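Local coordinates for protein osa (Shigella flexneri, PDB 4O7K) that suppresses the oncogenicity of Agrobacterium tumefaciens and acts as a plasmid fertility inhibition factor of the ParB/Srx superfamily, at residues W45-P50 against M144-H149; V69-L74 against A152-L157; D122-M127 against C135-M140; G130-C135 against V165-H170. The protein carries 1 engineered substitution. All blocks are in the same frame, centred on the assembly; numbering follows the deposited sequence.

Contact 1 of 4, residues W45-P50 against M144-H149. With PO4 (phosphate ion), chain C.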
loop_
_atom_site.group_PDB
_atom_site.type_symbol
_atom_site.label_atom_id
_atom_site.label_comp_id
_atom_site.label_asym_id
_atom_site.label_seq_id
_atom_site.Cartn_x
_atom_site.Cartn_y
_atom_site.Cartn_z
ATOM N N TRP A 45 -2.638 1.406 13.211
ATOM C CA TRP A 45 -3.951 1.284 12.587
ATOM C C TRP A 45 -4.475 -0.136 12.650
ATOM O O TRP A 45 -3.720 -1.097 12.512
ATOM C CB TRP A 45 -3.922 1.694 11.124
ATOM C CG TRP A 45 -3.559 3.088 10.828
ATOM C CD1 TRP A 45 -4.410 4.137 10.647
ATOM C CD2 TRP A 45 -2.240 3.592 10.599
ATOM N NE1 TRP A 45 -3.701 5.276 10.347
ATOM C CE2 TRP A 45 -2.366 4.967 10.306
ATOM C CE3 TRP A 45 -0.966 3.019 10.628
ATOM C CZ2 TRP A 45 -1.259 5.777 10.037
ATOM C CZ3 TRP A 45 0.136 3.829 10.352
ATOM C CH2 TRP A 45 -0.026 5.192 10.072
ATOM N N ARG A 46 -5.788 -0.246 12.843
ATOM C CA ARG A 46 -6.514 -1.467 12.567
ATOM C C ARG A 46 -6.947 -1.415 11.110
ATOM O O ARG A 46 -7.480 -0.401 10.652
ATOM C CB ARG A 46 -7.731 -1.601 13.497
ATOM C CG ARG A 46 -8.660 -2.752 13.123
ATOM C CD ARG A 46 -9.987 -2.748 13.901
ATOM N NE ARG A 46 -10.870 -3.778 13.351
ATOM C CZ ARG A 46 -11.912 -3.550 12.556
ATOM N NH1 ARG A 46 -12.271 -2.310 12.235
ATOM N NH2 ARG A 46 -12.604 -4.575 12.080
ATOM N N LEU A 47 -6.705 -2.490 10.370
ATOM C CA LEU A 47 -7.133 -2.541 8.972
ATOM C C LEU A 47 -8.134 -3.676 8.797
ATOM O O LEU A 47 -7.807 -4.832 9.052
ATOM C CB LEU A 47 -5.930 -2.729 8.026
ATOM C CG LEU A 47 -4.942 -1.571 7.867
ATOM C CD1 LEU A 47 -4.030 -1.515 9.074
ATOM C CD2 LEU A 47 -4.099 -1.767 6.621
ATOM N N PRO A 48 -9.366 -3.344 8.384
ATOM C CA PRO A 48 -10.350 -4.387 8.078
ATOM C C PRO A 48 -9.853 -5.219 6.903
ATOM O O PRO A 48 -9.323 -4.640 5.953
ATOM C CB PRO A 48 -11.609 -3.605 7.693
ATOM C CG PRO A 48 -11.354 -2.174 8.128
ATOM C CD PRO A 48 -9.873 -1.991 8.097
ATOM N N VAL A 49 -10.003 -6.539 6.983
ATOM C CA VAL A 49 -9.630 -7.440 5.892
ATOM C C VAL A 49 -10.813 -8.335 5.578
ATOM O O VAL A 49 -11.209 -9.132 6.429
ATOM C CB VAL A 49 -8.434 -8.325 6.252
ATOM C CG1 VAL A 49 -7.963 -9.069 5.021
ATOM C CG2 VAL A 49 -7.309 -7.503 6.854
ATOM N N PRO A 50 -11.387 -8.207 4.369
ATOM C CA PRO A 50 -12.595 -8.969 4.008
ATOM C C PRO A 50 -12.459 -10.461 4.264
ATOM O O PRO A 50 -11.487 -11.060 3.799
ATOM C CB PRO A 50 -12.749 -8.699 2.512
ATOM C CG PRO A 50 -12.086 -7.372 2.301
ATOM C CD PRO A 50 -10.938 -7.328 3.273
ATOM N N MET A 144 1.964 -6.780 -1.145
ATOM C CA MET A 144 1.290 -7.860 -1.866
ATOM C C MET A 144 0.223 -8.525 -0.999
ATOM O O MET A 144 -0.871 -8.851 -1.468
ATOM C CB MET A 144 2.293 -8.917 -2.337
ATOM C CG MET A 144 3.294 -8.433 -3.374
ATOM S SD MET A 144 4.354 -9.807 -3.857
ATOM C CE MET A 144 5.662 -8.954 -4.759
ATOM N N TRP A 145 0.564 -8.739 0.266
ATOM C CA TRP A 145 -0.349 -9.385 1.202
ATOM C C TRP A 145 -1.637 -8.567 1.277
ATOM O O TRP A 145 -2.729 -9.105 1.097
ATOM C CB TRP A 145 0.304 -9.531 2.586
ATOM C CG TRP A 145 -0.502 -10.379 3.565
ATOM C CD1 TRP A 145 -0.363 -11.724 3.805
ATOM C CD2 TRP A 145 -1.566 -9.931 4.419
ATOM N NE1 TRP A 145 -1.272 -12.134 4.755
ATOM C CE2 TRP A 145 -2.023 -11.053 5.147
ATOM C CE3 TRP A 145 -2.179 -8.688 4.636
ATOM C CZ2 TRP A 145 -3.057 -10.970 6.077
ATOM C CZ3 TRP A 145 -3.203 -8.608 5.559
ATOM C CH2 TRP A 145 -3.632 -9.745 6.272
ATOM N N LEU A 146 -1.493 -7.255 1.475
ATOM C CA LEU A 146 -2.643 -6.363 1.607
ATOM C C LEU A 146 -3.472 -6.361 0.337
ATOM O O LEU A 146 -4.697 -6.432 0.382
ATOM C CB LEU A 146 -2.195 -4.930 1.953
ATOM C CG LEU A 146 -1.521 -4.698 3.315
ATOM C CD1 LEU A 146 -0.686 -3.423 3.288
ATOM C CD2 LEU A 146 -2.561 -4.613 4.419
ATOM N N LEU A 147 -2.794 -6.297 -0.800
ATOM C CA LEU A 147 -3.476 -6.261 -2.090
ATOM C C LEU A 147 -4.219 -7.571 -2.376
ATOM O O LEU A 147 -5.391 -7.565 -2.777
ATOM C CB LEU A 147 -2.471 -5.957 -3.196
ATOM C CG LEU A 147 -1.982 -4.511 -3.210
ATOM C CD1 LEU A 147 -0.984 -4.329 -4.348
ATOM C CD2 LEU A 147 -3.168 -3.547 -3.342
ATOM N N ALA A 148 -3.542 -8.691 -2.143
ATOM C CA ALA A 148 -4.136 -10.003 -2.393
ATOM C C ALA A 148 -5.307 -10.248 -1.450
ATOM O O ALA A 148 -6.238 -10.979 -1.791
ATOM C CB ALA A 148 -3.088 -11.110 -2.251
ATOM N N HIS A 149 -5.274 -9.621 -0.275
ATOM C CA HIS A 149 -6.374 -9.769 0.692
ATOM C C HIS A 149 -7.438 -8.687 0.528
ATOM O O HIS A 149 -8.375 -8.597 1.325
ATOM C CB HIS A 149 -5.840 -9.752 2.123
ATOM C CG HIS A 149 -5.198 -11.037 2.535
ATOM N ND1 HIS A 149 -3.867 -11.308 2.319
ATOM C CD2 HIS A 149 -5.714 -12.134 3.143
ATOM C CE1 HIS A 149 -3.586 -12.516 2.777
ATOM N NE2 HIS A 149 -4.689 -13.035 3.288
HETATM P P PO4 C . -3.424 -15.560 5.409
HETATM O O1 PO4 C . -2.344 -15.127 4.428
HETATM O O2 PO4 C . -4.790 -15.277 4.829
HETATM O O3 PO4 C . -3.316 -17.039 5.697
HETATM O O4 PO4 C . -3.255 -14.812 6.709
HETATM O O HOH W 1 -9.399 -10.836 2.155
#

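Contact 2 of 4, residues V69-L74 against A152-L157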
loop_
_atom_site.group_PDB
_atom_site.type_symbol
_atom_site.label_atom_id
_atom_site.label_comp_id
_atom_site.label_asym_id
_atom_site.label_seq_id
_atom_site.Cartn_x
_atom_site.Cartn_y
_atom_site.Cartn_z
ATOM N N VAL A 69 0.695 8.550 3.455
ATOM C CA VAL A 69 -0.341 8.646 2.448
ATOM C C VAL A 69 -1.272 7.441 2.599
ATOM O O VAL A 69 -0.822 6.289 2.637
ATOM C CB VAL A 69 0.235 8.686 1.020
ATOM C CG1 VAL A 69 -0.874 8.895 0.001
ATOM C CG2 VAL A 69 1.305 9.784 0.910
ATOM N N TYR A 70 -2.562 7.712 2.715
ATOM C CA TYR A 70 -3.557 6.646 2.701
ATOM C C TYR A 70 -3.915 6.382 1.258
ATOM O O TYR A 70 -4.415 7.274 0.570
ATOM C CB TYR A 70 -4.799 7.031 3.497
ATOM C CG TYR A 70 -4.505 7.277 4.954
ATOM C CD1 TYR A 70 -4.141 6.232 5.795
ATOM C CD2 TYR A 70 -4.565 8.557 5.482
ATOM C CE1 TYR A 70 -3.854 6.456 7.127
ATOM C CE2 TYR A 70 -4.271 8.793 6.802
ATOM C CZ TYR A 70 -3.929 7.740 7.620
ATOM O OH TYR A 70 -3.652 7.985 8.936
ATOM N N VAL A 71 -3.652 5.173 0.780
ATOM C CA VAL A 71 -3.861 4.934 -0.637
ATOM C C VAL A 71 -5.042 4.025 -0.912
ATOM O O VAL A 71 -5.378 3.124 -0.139
ATOM C CB VAL A 71 -2.595 4.337 -1.336
ATOM C CG1 VAL A 71 -1.395 5.265 -1.154
ATOM C CG2 VAL A 71 -2.278 2.953 -0.816
ATOM N N ASN A 72 -5.693 4.316 -2.025
ATOM C CA ASN A 72 -6.663 3.433 -2.622
ATOM C C ASN A 72 -5.923 2.202 -3.132
ATOM O O ASN A 72 -5.122 2.296 -4.070
ATOM C CB ASN A 72 -7.383 4.178 -3.752
ATOM C CG ASN A 72 -8.412 3.332 -4.458
ATOM O OD1 ASN A 72 -8.198 2.149 -4.723
ATOM N ND2 ASN A 72 -9.541 3.948 -4.790
ATOM N N GLY A 73 -6.172 1.052 -2.513
ATOM C CA GLY A 73 -5.486 -0.180 -2.890
ATOM C C GLY A 73 -5.460 -0.484 -4.381
ATOM O O GLY A 73 -4.405 -0.804 -4.939
ATOM N N LEU A 74 -6.615 -0.387 -5.037
ATOM C CA LEU A 74 -6.687 -0.656 -6.475
ATOM C C LEU A 74 -5.858 0.341 -7.289
ATOM O O LEU A 74 -5.259 -0.022 -8.299
ATOM C CB LEU A 74 -8.132 -0.615 -6.964
ATOM C CG LEU A 74 -9.085 -1.714 -6.485
ATOM C CD1 LEU A 74 -10.406 -1.577 -7.217
ATOM C CD2 LEU A 74 -8.498 -3.110 -6.677
ATOM N N ALA A 152 -8.918 -2.430 1.367
ATOM C CA ALA A 152 -9.408 -1.345 0.507
ATOM C C ALA A 152 -8.493 -0.123 0.491
ATOM O O ALA A 152 -8.205 0.454 -0.571
ATOM C CB ALA A 152 -10.806 -0.931 0.944
ATOM N N VAL A 153 -8.064 0.273 1.684
ATOM C CA VAL A 153 -7.209 1.439 1.880
ATOM C C VAL A 153 -6.161 1.081 2.928
ATOM O O VAL A 153 -6.461 0.409 3.922
ATOM C CB VAL A 153 -8.026 2.691 2.330
ATOM C CG1 VAL A 153 -7.115 3.890 2.584
ATOM C CG2 VAL A 153 -9.083 3.050 1.294
ATOM N N PHE A 154 -4.918 1.495 2.694
ATOM C CA PHE A 154 -3.889 1.297 3.689
ATOM C C PHE A 154 -2.891 2.446 3.606
ATOM O O PHE A 154 -2.782 3.105 2.570
ATOM C CB PHE A 154 -3.209 -0.081 3.520
ATOM C CG PHE A 154 -2.744 -0.390 2.114
ATOM C CD1 PHE A 154 -1.512 0.051 1.666
ATOM C CD2 PHE A 154 -3.520 -1.171 1.271
ATOM C CE1 PHE A 154 -1.070 -0.247 0.386
ATOM C CE2 PHE A 154 -3.087 -1.482 -0.011
ATOM C CZ PHE A 154 -1.862 -1.019 -0.457
ATOM N N PRO A 155 -2.191 2.718 4.710
ATOM C CA PRO A 155 -1.185 3.783 4.694
ATOM C C PRO A 155 0.153 3.299 4.140
ATOM O O PRO A 155 0.477 2.114 4.260
ATOM C CB PRO A 155 -1.047 4.174 6.166
ATOM C CG PRO A 155 -1.551 3.001 6.943
ATOM C CD PRO A 155 -2.356 2.117 6.044
ATOM N N VAL A 156 0.897 4.217 3.540
ATOM C CA VAL A 156 2.266 3.960 3.108
ATOM C C VAL A 156 3.090 5.173 3.511
ATOM O O VAL A 156 2.537 6.229 3.834
ATOM C CB VAL A 156 2.383 3.715 1.588
ATOM C CG1 VAL A 156 1.662 2.438 1.177
ATOM C CG2 VAL A 156 1.848 4.917 0.806
ATOM N N LEU A 157 4.406 5.012 3.497
ATOM C CA LEU A 157 5.337 6.059 3.908
ATOM C C LEU A 157 6.081 6.650 2.716
ATOM O O LEU A 157 6.498 5.926 1.822
ATOM C CB LEU A 157 6.351 5.503 4.911
ATOM C CG LEU A 157 5.823 5.201 6.314
ATOM C CD1 LEU A 157 6.876 4.430 7.085
ATOM C CD2 LEU A 157 5.504 6.516 7.013
HETATM O O HOH W 2 -9.269 -0.315 -2.972
#

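Contact 3 of 4, residues D122-M127 against C135-M140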
loop_
_atom_site.group_PDB
_atom_site.type_symbol
_atom_site.label_atom_id
_atom_site.label_comp_id
_atom_site.label_asym_id
_atom_site.label_seq_id
_atom_site.Cartn_x
_atom_site.Cartn_y
_atom_site.Cartn_z
ATOM N N ASP A 122 7.686 1.638 2.601
ATOM C CA ASP A 122 8.269 2.904 2.151
ATOM C C ASP A 122 8.299 2.937 0.627
ATOM O O ASP A 122 9.000 2.145 -0.001
ATOM C CB ASP A 122 9.676 3.067 2.712
ATOM C CG ASP A 122 9.682 3.203 4.222
ATOM O OD1 ASP A 122 9.541 4.342 4.715
ATOM O OD2 ASP A 122 9.826 2.172 4.914
ATOM N N VAL A 123 7.508 3.826 0.032
ATOM C CA VAL A 123 7.372 3.852 -1.418
ATOM C C VAL A 123 7.708 5.231 -1.974
ATOM O O VAL A 123 7.930 6.185 -1.228
ATOM C CB VAL A 123 5.948 3.469 -1.877
ATOM C CG1 VAL A 123 5.550 2.087 -1.323
ATOM C CG2 VAL A 123 4.961 4.540 -1.447
ATOM N N SER A 124 7.733 5.324 -3.298
ATOM C CA SER A 124 8.084 6.566 -3.957
ATOM C C SER A 124 7.369 6.679 -5.289
ATOM O O SER A 124 7.201 5.688 -5.996
ATOM C CB SER A 124 9.599 6.648 -4.162
ATOM O OG SER A 124 10.284 6.504 -2.930
ATOM N N PRO A 125 6.942 7.898 -5.641
ATOM C CA PRO A 125 6.445 8.131 -6.992
ATOM C C PRO A 125 7.631 8.095 -7.949
ATOM O O PRO A 125 8.741 8.418 -7.525
ATOM C CB PRO A 125 5.848 9.532 -6.916
ATOM C CG PRO A 125 6.610 10.195 -5.816
ATOM C CD PRO A 125 6.944 9.120 -4.825
ATOM N N THR A 126 7.409 7.713 -9.201
ATOM C CA THR A 126 8.487 7.701 -10.178
ATOM C C THR A 126 7.901 7.783 -11.585
ATOM O O THR A 126 6.679 7.807 -11.764
ATOM C CB THR A 126 9.396 6.433 -10.017
ATOM O OG1 THR A 126 10.616 6.598 -10.762
ATOM C CG2 THR A 126 8.678 5.159 -10.454
ATOM N N MET A 127 8.783 7.840 -12.580
ATOM C CA MET A 127 8.390 7.958 -13.978
ATOM C C MET A 127 8.988 6.786 -14.750
ATOM O O MET A 127 10.183 6.513 -14.646
ATOM C CB MET A 127 8.857 9.302 -14.556
ATOM C CG MET A 127 8.338 9.649 -15.952
ATOM S SD MET A 127 9.244 8.816 -17.272
ATOM C CE MET A 127 10.875 9.494 -17.023
ATOM N N CYS A 135 7.280 2.953 -6.998
ATOM C CA CYS A 135 8.352 2.001 -6.748
ATOM C C CYS A 135 8.627 1.984 -5.243
ATOM O O CYS A 135 8.005 2.735 -4.476
ATOM C CB CYS A 135 9.627 2.355 -7.552
ATOM S SG CYS A 135 10.307 3.993 -7.167
ATOM N N PHE A 136 9.564 1.134 -4.829
ATOM C CA PHE A 136 9.715 0.806 -3.418
ATOM C C PHE A 136 11.114 1.016 -2.890
ATOM O O PHE A 136 12.108 0.725 -3.564
ATOM C CB PHE A 136 9.319 -0.653 -3.170
ATOM C CG PHE A 136 7.859 -0.931 -3.339
ATOM C CD1 PHE A 136 7.306 -1.075 -4.597
ATOM C CD2 PHE A 136 7.034 -1.079 -2.224
ATOM C CE1 PHE A 136 5.967 -1.337 -4.749
ATOM C CE2 PHE A 136 5.688 -1.340 -2.372
ATOM C CZ PHE A 136 5.148 -1.485 -3.623
ATOM N N THR A 137 11.187 1.503 -1.659
ATOM C CA THR A 137 12.427 1.434 -0.905
ATOM C C THR A 137 12.383 0.138 -0.099
ATOM O O THR A 137 13.373 -0.579 0.004
ATOM C CB THR A 137 12.607 2.648 0.004
ATOM O OG1 THR A 137 12.817 3.813 -0.804
ATOM C CG2 THR A 137 13.780 2.454 0.949
ATOM N N ASP A 138 11.213 -0.159 0.458
ATOM C CA ASP A 138 10.969 -1.436 1.111
ATOM C C ASP A 138 9.463 -1.673 1.248
ATOM O O ASP A 138 8.655 -0.771 1.003
ATOM C CB ASP A 138 11.655 -1.481 2.484
ATOM C CG ASP A 138 11.327 -0.268 3.339
ATOM O OD1 ASP A 138 10.135 -0.024 3.581
ATOM O OD2 ASP A 138 12.253 0.467 3.748
ATOM N N GLY A 139 9.091 -2.894 1.622
ATOM C CA GLY A 139 7.707 -3.223 1.900
ATOM C C GLY A 139 6.922 -3.825 0.747
ATOM O O GLY A 139 5.698 -3.789 0.762
ATOM N N MET A 140 7.600 -4.409 -0.240
ATOM C CA MET A 140 6.888 -4.982 -1.380
ATOM C C MET A 140 6.025 -6.181 -0.999
ATOM O O MET A 140 4.883 -6.277 -1.422
ATOM C CB MET A 140 7.873 -5.395 -2.489
ATOM C CG MET A 140 8.293 -4.242 -3.369
ATOM S SD MET A 140 9.232 -4.767 -4.831
ATOM C CE MET A 140 10.672 -5.444 -4.024
HETATM O O HOH W 3 11.895 4.293 -3.443
#

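Contact 4 of 4, residues G130-C135 against V165-H170. With IPA (isopropyl alcohol), chain F.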
loop_
_atom_site.group_PDB
_atom_site.type_symbol
_atom_site.label_atom_id
_atom_site.label_comp_id
_atom_site.label_asym_id
_atom_site.label_seq_id
_atom_site.Cartn_x
_atom_site.Cartn_y
_atom_site.Cartn_z
ATOM N N GLY A 130 7.684 7.491 -19.675
ATOM C CA GLY A 130 6.789 8.616 -19.830
ATOM C C GLY A 130 5.481 8.545 -19.063
ATOM O O GLY A 130 4.591 9.349 -19.328
ATOM N N HIS A 131 5.338 7.605 -18.126
ATOM C CA HIS A 131 4.128 7.595 -17.292
ATOM C C HIS A 131 4.402 7.464 -15.794
ATOM O O HIS A 131 5.481 7.058 -15.360
ATOM C CB HIS A 131 3.154 6.484 -17.732
ATOM C CG HIS A 131 3.727 5.099 -17.704
ATOM N ND1 HIS A 131 4.094 4.424 -18.846
ATOM C CD2 HIS A 131 3.967 4.248 -16.673
ATOM C CE1 HIS A 131 4.548 3.223 -18.526
ATOM N NE2 HIS A 131 4.488 3.095 -17.214
ATOM N N PHE A 132 3.404 7.835 -15.006
ATOM C CA PHE A 132 3.504 7.766 -13.559
ATOM C C PHE A 132 3.556 6.315 -13.084
ATOM O O PHE A 132 2.864 5.455 -13.626
ATOM C CB PHE A 132 2.321 8.485 -12.905
ATOM C CG PHE A 132 2.388 8.489 -11.419
ATOM C CD1 PHE A 132 3.102 9.471 -10.754
ATOM C CD2 PHE A 132 1.778 7.482 -10.678
ATOM C CE1 PHE A 132 3.191 9.466 -9.376
ATOM C CE2 PHE A 132 1.865 7.471 -9.304
ATOM C CZ PHE A 132 2.573 8.469 -8.649
ATOM N N ALA A 133 4.369 6.051 -12.066
ATOM C CA ALA A 133 4.380 4.743 -11.432
ATOM C C ALA A 133 4.805 4.855 -9.974
ATOM O O ALA A 133 5.253 5.906 -9.527
ATOM C CB ALA A 133 5.316 3.778 -12.189
ATOM N N VAL A 134 4.647 3.766 -9.230
ATOM C CA VAL A 134 5.173 3.729 -7.872
ATOM C C VAL A 134 6.232 2.645 -7.753
ATOM O O VAL A 134 6.131 1.575 -8.356
ATOM C CB VAL A 134 4.068 3.500 -6.812
ATOM C CG1 VAL A 134 3.062 4.632 -6.845
ATOM C CG2 VAL A 134 3.375 2.177 -7.024
ATOM N N CYS A 135 7.280 2.953 -6.998
ATOM C CA CYS A 135 8.352 2.001 -6.748
ATOM C C CYS A 135 8.627 1.984 -5.243
ATOM O O CYS A 135 8.005 2.735 -4.476
ATOM C CB CYS A 135 9.627 2.355 -7.552
ATOM S SG CYS A 135 10.307 3.993 -7.167
ATOM N N VAL A 165 2.631 14.316 -1.736
ATOM C CA VAL A 165 1.506 14.958 -2.398
ATOM C C VAL A 165 1.285 14.347 -3.785
ATOM O O VAL A 165 0.137 14.140 -4.199
ATOM C CB VAL A 165 1.703 16.495 -2.489
ATOM C CG1 VAL A 165 0.681 17.116 -3.434
ATOM C CG2 VAL A 165 1.575 17.118 -1.099
ATOM N N MET A 166 2.379 14.028 -4.480
ATOM C CA MET A 166 2.317 13.347 -5.771
ATOM C C MET A 166 1.667 11.964 -5.669
ATOM O O MET A 166 0.822 11.605 -6.489
ATOM C CB MET A 166 3.727 13.209 -6.362
ATOM C CG MET A 166 3.745 13.123 -7.856
ATOM S SD MET A 166 5.466 13.033 -8.431
ATOM C CE MET A 166 6.194 14.436 -7.598
ATOM N N LEU A 167 2.071 11.181 -4.670
ATOM C CA LEU A 167 1.410 9.904 -4.404
ATOM C C LEU A 167 -0.092 10.095 -4.145
ATOM O O LEU A 167 -0.937 9.433 -4.762
ATOM C CB LEU A 167 2.063 9.201 -3.211
ATOM C CG LEU A 167 3.438 8.591 -3.497
ATOM C CD1 LEU A 167 4.173 8.273 -2.197
ATOM C CD2 LEU A 167 3.311 7.343 -4.360
ATOM N N ALA A 168 -0.423 11.002 -3.231
ATOM C CA ALA A 168 -1.821 11.278 -2.914
ATOM C C ALA A 168 -2.604 11.665 -4.174
ATOM O O ALA A 168 -3.708 11.173 -4.395
ATOM C CB ALA A 168 -1.920 12.373 -1.856
ATOM N N GLU A 169 -2.007 12.509 -5.021
ATOM C CA GLU A 169 -2.634 12.892 -6.286
ATOM C C GLU A 169 -3.063 11.693 -7.128
ATOM O O GLU A 169 -4.206 11.617 -7.579
ATOM C CB GLU A 169 -1.683 13.754 -7.126
ATOM C CG GLU A 169 -2.241 14.075 -8.507
ATOM C CD GLU A 169 -1.255 14.828 -9.387
ATOM O OE1 GLU A 169 -0.196 15.249 -8.882
ATOM O OE2 GLU A 169 -1.536 14.990 -10.591
ATOM N N HIS A 170 -2.145 10.756 -7.346
ATOM C CA HIS A 170 -2.412 9.650 -8.259
ATOM C C HIS A 170 -3.108 8.449 -7.614
ATOM O O HIS A 170 -3.907 7.791 -8.266
ATOM C CB HIS A 170 -1.101 9.201 -8.917
ATOM C CG HIS A 170 -0.518 10.222 -9.842
ATOM N ND1 HIS A 170 -0.828 10.271 -11.184
ATOM C CD2 HIS A 170 0.330 11.255 -9.614
ATOM C CE1 HIS A 170 -0.182 11.281 -11.748
ATOM N NE2 HIS A 170 0.520 11.899 -10.814
HETATM C C1 IPA F . -1.870 7.580 -14.550
HETATM C C2 IPA F . -2.547 8.612 -13.656
HETATM C C3 IPA F . -4.043 8.330 -13.552
HETATM O O2 IPA F . -1.984 8.550 -12.364
#

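Contact 1 of 4, residues W45-P50 against M144-H149
Leu47 of strand 44-47 and Val49 just beyond it pack against the last turn of helix 140-148 and the residue that follows it, His149, a strand-on-helix contact in a protein assigned to the ParB/Srx clan. From Val49 CB the two methyls part. CG1 stands anti to the backbone N (chi1 -171°) and meets His149 CB at 3.7 Å, while CG2 points to Trp145 CH2, 4.3 Å away. Farther up the strand the methyls Leu47 CD2 and Leu146 CD2 touch at 3.9 Å, the two side chains crossing at about a right angle; Met57 and Phe154 pack around this pair.

His149 has its imidazole turned back over the indole of Trp145, ND1 lying above the centre of that ring. ND1 donates to Trp145 O at 2.8 Å, and His149 N reaches the same oxygen from the opposite face of its carbonyl plane. The ND1 bond, its acceptor in the imidazole plane, fixes the ring's rotation. NE2 binds phosphate O2 at 2.7 Å, with Trp145 NE1 donating to phosphate O1 and His52 adding a third bond; the ion probably comes from the crystallisation liquor. Beyond Val49, a single water donates to both Pro50 O (2.7 Å) and His149 O (2.6 Å).

Contact 2 of 4, residues V69-L74 against A152-L157
Val71 and Phe154 face each other as a hydrogen-bonded pair of the antiparallel ladder between strands 67-72 and 153-158, and their side chains cross obliquely on one face of the sheet. The phenyl is brought there by chi1 of 50°, which sets Phe154 CG between its own backbone N and carbonyl carbon. Val71 CG2 then lies over the ring face, 4.0 Å from the centroid and displaced toward the rim, a CH-pi contact. The other methyl, Val71 CG1, meets Val156 CG2 at 3.8 Å, these two side chains being roughly perpendicular.

On the opposite face Tyr70 leans across Pro155, its CD1 lying 3.7 Å from Pro155 CB, while Tyr70 CB touches Val153 CG1. The tyrosine hydroxyl is held by Trp45 NE1.

Backbone bonds run the length of the pairing. Val71 N to Phe154 O is nearly straight (2.9 Å, 177°), and one further bond follows the last bridge: Gly73 N, in the first turn of helix 73-81, donates to Ala152 O at 2.9 Å. Asn72 is the N-cap of that helix, its OD1 accepting from Ala75 N.

Strand 153-158 is an outer strand of this three-stranded sheet, but Leu157 also bonds through its backbone to Ala121 and Val123 of strand 118-128. Helix 161-171 packs on Val69 and Val71, Phe76 of helix 73-81 meets Phe154 edge-to-face, and strand 118-128 lies against Pro155 and Val156.

Contact 3 of 4, residues D122-M127 against C135-M140
Asp122 and Asp138 meet at one end of the antiparallel hairpin formed by strands 118-128 and 131-136, where a classic beta bulge sets Thr137 and Asp138 together against Asp122. This bulge and the neighbouring Val123-Phe136 pair are the tight part of the contact. Asp122 O accepts from both bulge residues, Thr137 N at 2.8 Å and Asp138 N at 3.2 Å. The carboxylates are nearly perpendicular (89° between planes), with Asp122 OD2 only 2.6 Å from Asp138 OD1. Such a separation probably means that one acid is protonated. Chi1 of 51° swings Asp138 CG between its own backbone N and carbonyl carbon. Asp138 OD1 also takes a weak bond from Asp122 N.

Val123 and Phe136 form a non-hydrogen-bonded pair, their side chains lying side by side and pointing the same way, with Val123 CG1 3.6 Å from Phe136 CE2. Met140 CG sits over one face of the Phe136 ring, toward its rim.

Contacts are looser toward Ser124 and Cys135, on the same face as the aspartates, and toward the exposed Thr137. In one of the two conformers of Ser124, a water bridges Ser124 OG and Thr137 OG1, 2.8 Å from Ser124 OG. Cys135 SG has Thr126 CG2 at 3.8 Å and Ser124 CB slightly farther off, while paired backbone bonds between Ser124 and Cys135 hold the strands themselves.

Strand 131-136 forms the outer edge of the mixed sheet. Val123 bonds through its backbone to Leu157 of strand 153-158 and packs on Leu167 of helix 161-171; Trp80 of helix 73-81 meets the Phe136 ring.

Contact 4 of 4, residues G130-C135 against V165-H170
Strand 131-136, the edge strand of the mixed sheet and second arm of a beta hairpin, packs through two side chains on helix 161-171, with the axes of the local segments 10.1 Å apart and 113° between their directions. The main element is a face-to-face stack of Phe132 on His170: the ring centroids are 3.7 Å apart and the planes differ by 9°. Phe132 CG is anti to the backbone N (chi1 -178°), which carries the phenyl out from the strand toward the helix. His170 CG lies over the centre of the phenyl ring, and Phe132 CE1 approaches His170 CD2 to 3.4 Å. The beta carbons join in, since His170 CB lies over the phenyl face and Phe132 CB over the imidazole face, both as CH-pi contacts.

Met166 CG adds a flank 4.0 Å from Phe132 CE1, and Leu167 CD2 comes to the edge of the phenyl near CZ. Deeper in, Val134 CG1, in one of its two conformers, lies 3.7 Å from Leu167 CD2, while Pro125 of the partner strand packs on Phe132, Met166 and Leu167.

No hydrogen bond links the two segments, so strand and helix are joined by aromatic stacking and apolar packing. The stack uses the ring face of His170, and ND1 at its edge pairs with O2 of an isopropanol, probably from the crystallisation liquor, though their very short separation makes the exact geometry doubtful.

Overall arrangement
The four contacts interlock along the chain: contact 3 is a local hairpin nested inside the loops closed by contacts 1 and 2, whereas contact 4 crosses all three others. Contact 2 lies nearest the centre of the chain, about 10 Å from contact 1 and 13 Å from contacts 3 and 4, centre to centre. It touches each of them, through Trp45 with Tyr70, Leu157 with Val123, and Val69 with Ala168. Contacts 1 and 4 lie on opposite sides of the chain's centre, about 21 Å apart, yet both reach the five-stranded mixed sheet. Contacts 3 and 4 share Cys135 and strand 131-136. The mixed sheet is thus packed directly on helices 140-148 and 161-171, with contact 2 of the three-stranded sheet near the centre.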